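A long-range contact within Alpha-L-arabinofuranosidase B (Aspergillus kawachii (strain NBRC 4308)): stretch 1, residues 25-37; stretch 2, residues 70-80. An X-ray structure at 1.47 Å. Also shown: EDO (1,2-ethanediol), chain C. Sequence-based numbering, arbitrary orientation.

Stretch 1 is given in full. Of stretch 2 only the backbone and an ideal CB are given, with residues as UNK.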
# COMPACT_ATOMS: atom_id res chain seq x y z
N LEU A 25 -8.07 17.89 -2.56
CA LEU A 25 -7.52 18.52 -1.35
C LEU A 25 -7.68 20.03 -1.39
O LEU A 25 -7.21 20.72 -0.46
CB LEU A 25 -6.06 18.08 -1.22
CG LEU A 25 -5.90 16.58 -1.02
CD1 LEU A 25 -4.44 16.20 -1.04
CD2 LEU A 25 -6.57 16.10 0.24
N TYR A 26 -8.23 20.55 -2.47
CA TYR A 26 -8.68 21.97 -2.60
C TYR A 26 -10.16 21.95 -2.88
O TYR A 26 -10.62 21.16 -3.70
CB TYR A 26 -7.98 22.66 -3.78
CG TYR A 26 -6.48 22.81 -3.71
CD1 TYR A 26 -5.64 21.78 -4.06
CD2 TYR A 26 -5.92 24.04 -3.40
CE1 TYR A 26 -4.28 21.93 -4.06
CE2 TYR A 26 -4.55 24.20 -3.38
CZ TYR A 26 -3.72 23.15 -3.71
OH TYR A 26 -2.36 23.31 -3.72
N SER A 27 -10.89 22.90 -2.31
CA SER A 27 -12.36 22.98 -2.51
C SER A 27 -12.69 23.22 -3.98
O SER A 27 -13.77 22.79 -4.39
CB SER A 27 -12.95 24.01 -1.57
OG SER A 27 -12.45 25.24 -1.95
N SER A 28 -11.83 23.80 -4.79
CA SER A 28 -12.22 24.09 -6.18
C SER A 28 -11.60 23.07 -7.13
O SER A 28 -11.73 23.24 -8.38
CB SER A 28 -11.81 25.46 -6.53
OG SER A 28 -10.41 25.57 -6.42
N PHE A 29 -10.85 22.08 -6.64
CA PHE A 29 -10.14 21.15 -7.55
C PHE A 29 -11.14 20.17 -8.17
O PHE A 29 -11.86 19.45 -7.45
CB PHE A 29 -9.01 20.39 -6.85
CG PHE A 29 -8.26 19.50 -7.78
CD1 PHE A 29 -7.32 20.05 -8.66
CD2 PHE A 29 -8.50 18.14 -7.85
CE1 PHE A 29 -6.62 19.24 -9.54
CE2 PHE A 29 -7.80 17.35 -8.73
CZ PHE A 29 -6.86 17.90 -9.58
N SER A 30 -11.13 20.09 -9.51
CA SER A 30 -12.01 19.17 -10.24
C SER A 30 -11.23 18.39 -11.30
O SER A 30 -11.91 17.65 -12.04
CB SER A 30 -13.19 19.91 -10.86
OG SER A 30 -12.70 20.80 -11.76
N GLY A 31 -9.92 18.45 -11.32
CA GLY A 31 -9.11 17.74 -12.29
C GLY A 31 -8.83 16.31 -11.88
O GLY A 31 -9.41 15.81 -10.93
N ALA A 32 -7.96 15.66 -12.64
CA ALA A 32 -7.62 14.26 -12.41
C ALA A 32 -6.86 14.11 -11.09
O ALA A 32 -5.89 14.82 -10.82
CB ALA A 32 -6.81 13.70 -13.52
N LEU A 33 -7.28 13.13 -10.32
CA LEU A 33 -6.61 12.75 -9.06
C LEU A 33 -5.52 11.74 -9.33
O LEU A 33 -4.42 11.83 -8.71
CB LEU A 33 -7.63 12.14 -8.12
CG LEU A 33 -8.74 13.05 -7.62
CD1 LEU A 33 -9.83 12.25 -6.93
CD2 LEU A 33 -8.19 14.09 -6.71
N TYR A 34 -5.78 10.78 -10.22
CA TYR A 34 -4.82 9.70 -10.53
C TYR A 34 -5.14 9.08 -11.88
O TYR A 34 -6.23 9.30 -12.42
CB TYR A 34 -4.79 8.65 -9.40
CG TYR A 34 -6.04 7.88 -9.14
CD1 TYR A 34 -7.05 8.39 -8.37
CD2 TYR A 34 -6.21 6.58 -9.63
CE1 TYR A 34 -8.17 7.65 -8.04
CE2 TYR A 34 -7.36 5.82 -9.35
CZ TYR A 34 -8.32 6.35 -8.50
OH TYR A 34 -9.46 5.66 -8.20
N GLN A 35 -4.15 8.35 -12.38
CA GLN A 35 -4.26 7.57 -13.62
C GLN A 35 -4.23 6.07 -13.30
O GLN A 35 -3.45 5.65 -12.44
CB GLN A 35 -3.17 8.01 -14.56
CG GLN A 35 -3.31 7.36 -15.94
CD GLN A 35 -2.11 7.61 -16.80
OE1 GLN A 35 -1.06 7.05 -16.59
NE2 GLN A 35 -2.29 8.46 -17.82
N LEU A 36 -5.05 5.36 -14.02
CA LEU A 36 -5.12 3.89 -14.01
C LEU A 36 -4.55 3.34 -15.30
O LEU A 36 -4.78 3.96 -16.36
CB LEU A 36 -6.56 3.45 -13.92
CG LEU A 36 -7.28 3.74 -12.61
CD1 LEU A 36 -8.78 3.63 -12.81
CD2 LEU A 36 -6.79 2.79 -11.52
N GLN A 37 -4.00 2.13 -15.23
CA GLN A 37 -3.64 1.33 -16.42
C GLN A 37 -4.22 -0.05 -16.21
O GLN A 37 -3.99 -0.60 -15.11
CB GLN A 37 -2.15 1.26 -16.65
CG GLN A 37 -1.79 0.49 -17.92
CD GLN A 37 -0.29 0.49 -18.14
OE1 GLN A 37 0.52 0.65 -17.22
NE2 GLN A 37 0.12 0.44 -19.41
N UNK A 70 -5.91 -3.65 -12.50
CA UNK A 70 -5.52 -2.24 -12.68
C UNK A 70 -4.36 -1.89 -11.77
O UNK A 70 -4.28 -2.38 -10.62
CB UNK A 70 -6.70 -1.31 -12.40
N UNK A 71 -3.53 -1.00 -12.28
CA UNK A 71 -2.41 -0.38 -11.57
C UNK A 71 -2.66 1.13 -11.54
O UNK A 71 -3.24 1.67 -12.50
CB UNK A 71 -1.07 -0.71 -12.24
N UNK A 72 -2.22 1.75 -10.46
CA UNK A 72 -2.17 3.23 -10.36
C UNK A 72 -0.85 3.68 -10.96
O UNK A 72 0.20 3.44 -10.38
CB UNK A 72 -2.31 3.71 -8.91
N UNK A 73 -0.89 4.28 -12.14
CA UNK A 73 0.34 4.72 -12.84
C UNK A 73 0.81 6.09 -12.36
O UNK A 73 2.02 6.34 -12.33
CB UNK A 73 0.10 4.76 -14.35
N UNK A 74 -0.12 7.00 -12.04
CA UNK A 74 0.25 8.38 -11.69
C UNK A 74 -0.66 8.82 -10.55
O UNK A 74 -1.86 8.59 -10.63
CB UNK A 74 0.13 9.32 -12.89
N UNK A 75 -0.07 9.45 -9.55
CA UNK A 75 -0.84 10.21 -8.54
C UNK A 75 -0.55 11.67 -8.88
O UNK A 75 0.56 12.15 -8.73
CB UNK A 75 -0.45 9.86 -7.10
N UNK A 76 -1.56 12.37 -9.36
CA UNK A 76 -1.33 13.74 -9.86
C UNK A 76 -1.15 14.73 -8.71
O UNK A 76 -1.72 14.56 -7.61
CB UNK A 76 -2.49 14.19 -10.75
N UNK A 77 -0.34 15.74 -8.94
CA UNK A 77 -0.19 16.88 -8.02
C UNK A 77 -1.35 17.83 -8.27
O UNK A 77 -1.42 18.45 -9.36
CB UNK A 77 1.15 17.59 -8.21
N UNK A 78 -2.23 18.02 -7.30
CA UNK A 78 -3.42 18.89 -7.43
C UNK A 78 -3.04 20.38 -7.36
O UNK A 78 -3.90 21.22 -7.63
CB UNK A 78 -4.43 18.56 -6.33
N UNK A 79 -1.82 20.72 -6.95
CA UNK A 79 -1.43 22.12 -6.61
C UNK A 79 -1.16 22.92 -7.88
O UNK A 79 -1.09 24.16 -7.76
CB UNK A 79 -0.19 22.14 -5.71
N UNK A 80 -0.96 22.25 -9.01
CA UNK A 80 -0.60 22.97 -10.23
C UNK A 80 0.89 23.12 -10.41
O UNK A 80 1.28 23.66 -11.45
CB UNK A 80 -1.25 24.36 -10.23
C1 EDO C . 2.34 5.34 -17.83
O1 EDO C . 1.63 6.56 -17.52
C2 EDO C . 1.86 4.52 -18.99

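Positions 70 to 75 run antiparallel to the strand of Y34 to Q37. At position 70 the CA-to-CB bond points sideways, and the ideal CB lies 4.2 Å from L36 CD2; a small or apolar side chain would suit. It is C70, covalently bonded to a group elsewhere in the structure.

At position 71 the N of position 71 donates to Q37 O, and Q37 N donates to the O of position 71, both at 2.9 Å. Its CB lies on the face of Q37, where an extended strand position (-119/147) takes aliphatic or longer polar chains. L71, an aliphatic one, suits the strand. Position 72 turns to the other face, between Y34 and L36, which asks for an apolar, perhaps beta-branched, residue. I72 answers with CG1, 4.2 Å from Y34 CD2 and 4.3 Å from L36 CD2.

Position 73 falls in a beta bulge, with helix-like angles of -84/-36; its N donates a hydrogen bond to Q35 O at 2.9 Å. The CB points toward stretch 1, 3.4 Å from Q35 OE1, so a short donor such as serine or threonine is favoured. T73 gives its OG1 proton to Q35 OE1 at 2.6 Å, while its CG2 packs 3.5 Å from Q37 CB.

Position 74 shares a face with Q35, its CB 3.9 Å from Q35 CB; an aliphatic or a longer polar chain could lie there. I74 brings CD1 to 3.4 Å from Q35 OE1, and its O accepts from Q35 N at 2.9 Å. Position 75, across from Y34, has extended angles that suit beta-branched residues, and is I75.

At position 76 the CB points toward stretch 1, close to A32 O (3.5 Å), with the main chain of 32 to 35 alongside. A broad, flat side chain could cover it. Y76 sets CD2 3.6 Å from A32 CB and reaches Q35 CB with OH at 3.5 Å; its N donates a hydrogen bond to L33 O at 3.0 Å.

Position 77 points away and stretch 1 sets no demand, but the first place of a type I turn suits a short acceptor such as aspartate, asparagine or serine. D77 OD1 accepts from the N of position 79 at 2.9 Å.

Position 78 points between F29 and Y26, with the N of L25 beyond: a long chain ending in an acceptor, glutamine or glutamate, would suit. Q78 lays CB over the F29 ring, 3.9 Å from its centroid, and OE1 accepts from L25 N at 2.7 Å.

At position 79 the ideal CB is 3.2 Å from Y26 OH but points away overall, so stretch 1 does not fix the choice; small polar residues are among those that suit the turn. It is S79, whose N donates to D77 OD1. Position 80, at 91/0, calls for glycine, since a CB would jam against the carbonyl O of position 79, and is G80.

Stretch 2 (70-80) CLITIIYDQSG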
# COMPACT_ATOMS: atom_id res chain seq x y z
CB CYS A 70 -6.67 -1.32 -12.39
SG CYS A 70 -7.78 -1.12 -13.81
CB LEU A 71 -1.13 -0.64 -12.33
CG LEU A 71 -0.71 -2.11 -12.43
CD1 LEU A 71 0.53 -2.26 -13.30
CD2 LEU A 71 -0.49 -2.72 -11.05
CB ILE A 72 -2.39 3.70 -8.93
CG1 ILE A 72 -3.79 3.32 -8.46
CG2 ILE A 72 -2.18 5.19 -8.83
CD1 ILE A 72 -3.96 3.43 -6.94
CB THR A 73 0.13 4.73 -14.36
OG1 THR A 73 -1.10 5.39 -14.59
CG2 THR A 73 0.13 3.34 -14.94
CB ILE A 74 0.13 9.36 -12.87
CG1 ILE A 74 0.81 8.83 -14.14
CG2 ILE A 74 0.64 10.76 -12.46
CD1 ILE A 74 0.58 9.76 -15.33
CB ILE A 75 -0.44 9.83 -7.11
CG1 ILE A 75 -0.53 8.31 -6.86
CG2 ILE A 75 -1.33 10.57 -6.16
CD1 ILE A 75 0.30 7.83 -5.71
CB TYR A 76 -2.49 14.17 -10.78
CG TYR A 76 -2.56 13.42 -12.08
CD1 TYR A 76 -1.57 13.56 -13.04
CD2 TYR A 76 -3.58 12.52 -12.35
CE1 TYR A 76 -1.64 12.86 -14.23
CE2 TYR A 76 -3.64 11.79 -13.53
CZ TYR A 76 -2.66 11.98 -14.48
OH TYR A 76 -2.71 11.31 -15.70
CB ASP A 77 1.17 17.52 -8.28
CG ASP A 77 1.31 18.85 -7.57
OD1 ASP A 77 0.58 19.10 -6.58
OD2 ASP A 77 2.17 19.62 -8.03
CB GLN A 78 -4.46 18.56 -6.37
CG GLN A 78 -4.87 17.12 -6.39
CD GLN A 78 -5.84 16.80 -5.29
OE1 GLN A 78 -6.50 17.70 -4.78
NE2 GLN A 78 -5.88 15.51 -4.86
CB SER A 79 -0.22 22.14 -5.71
OG SER A 79 0.95 21.85 -6.44
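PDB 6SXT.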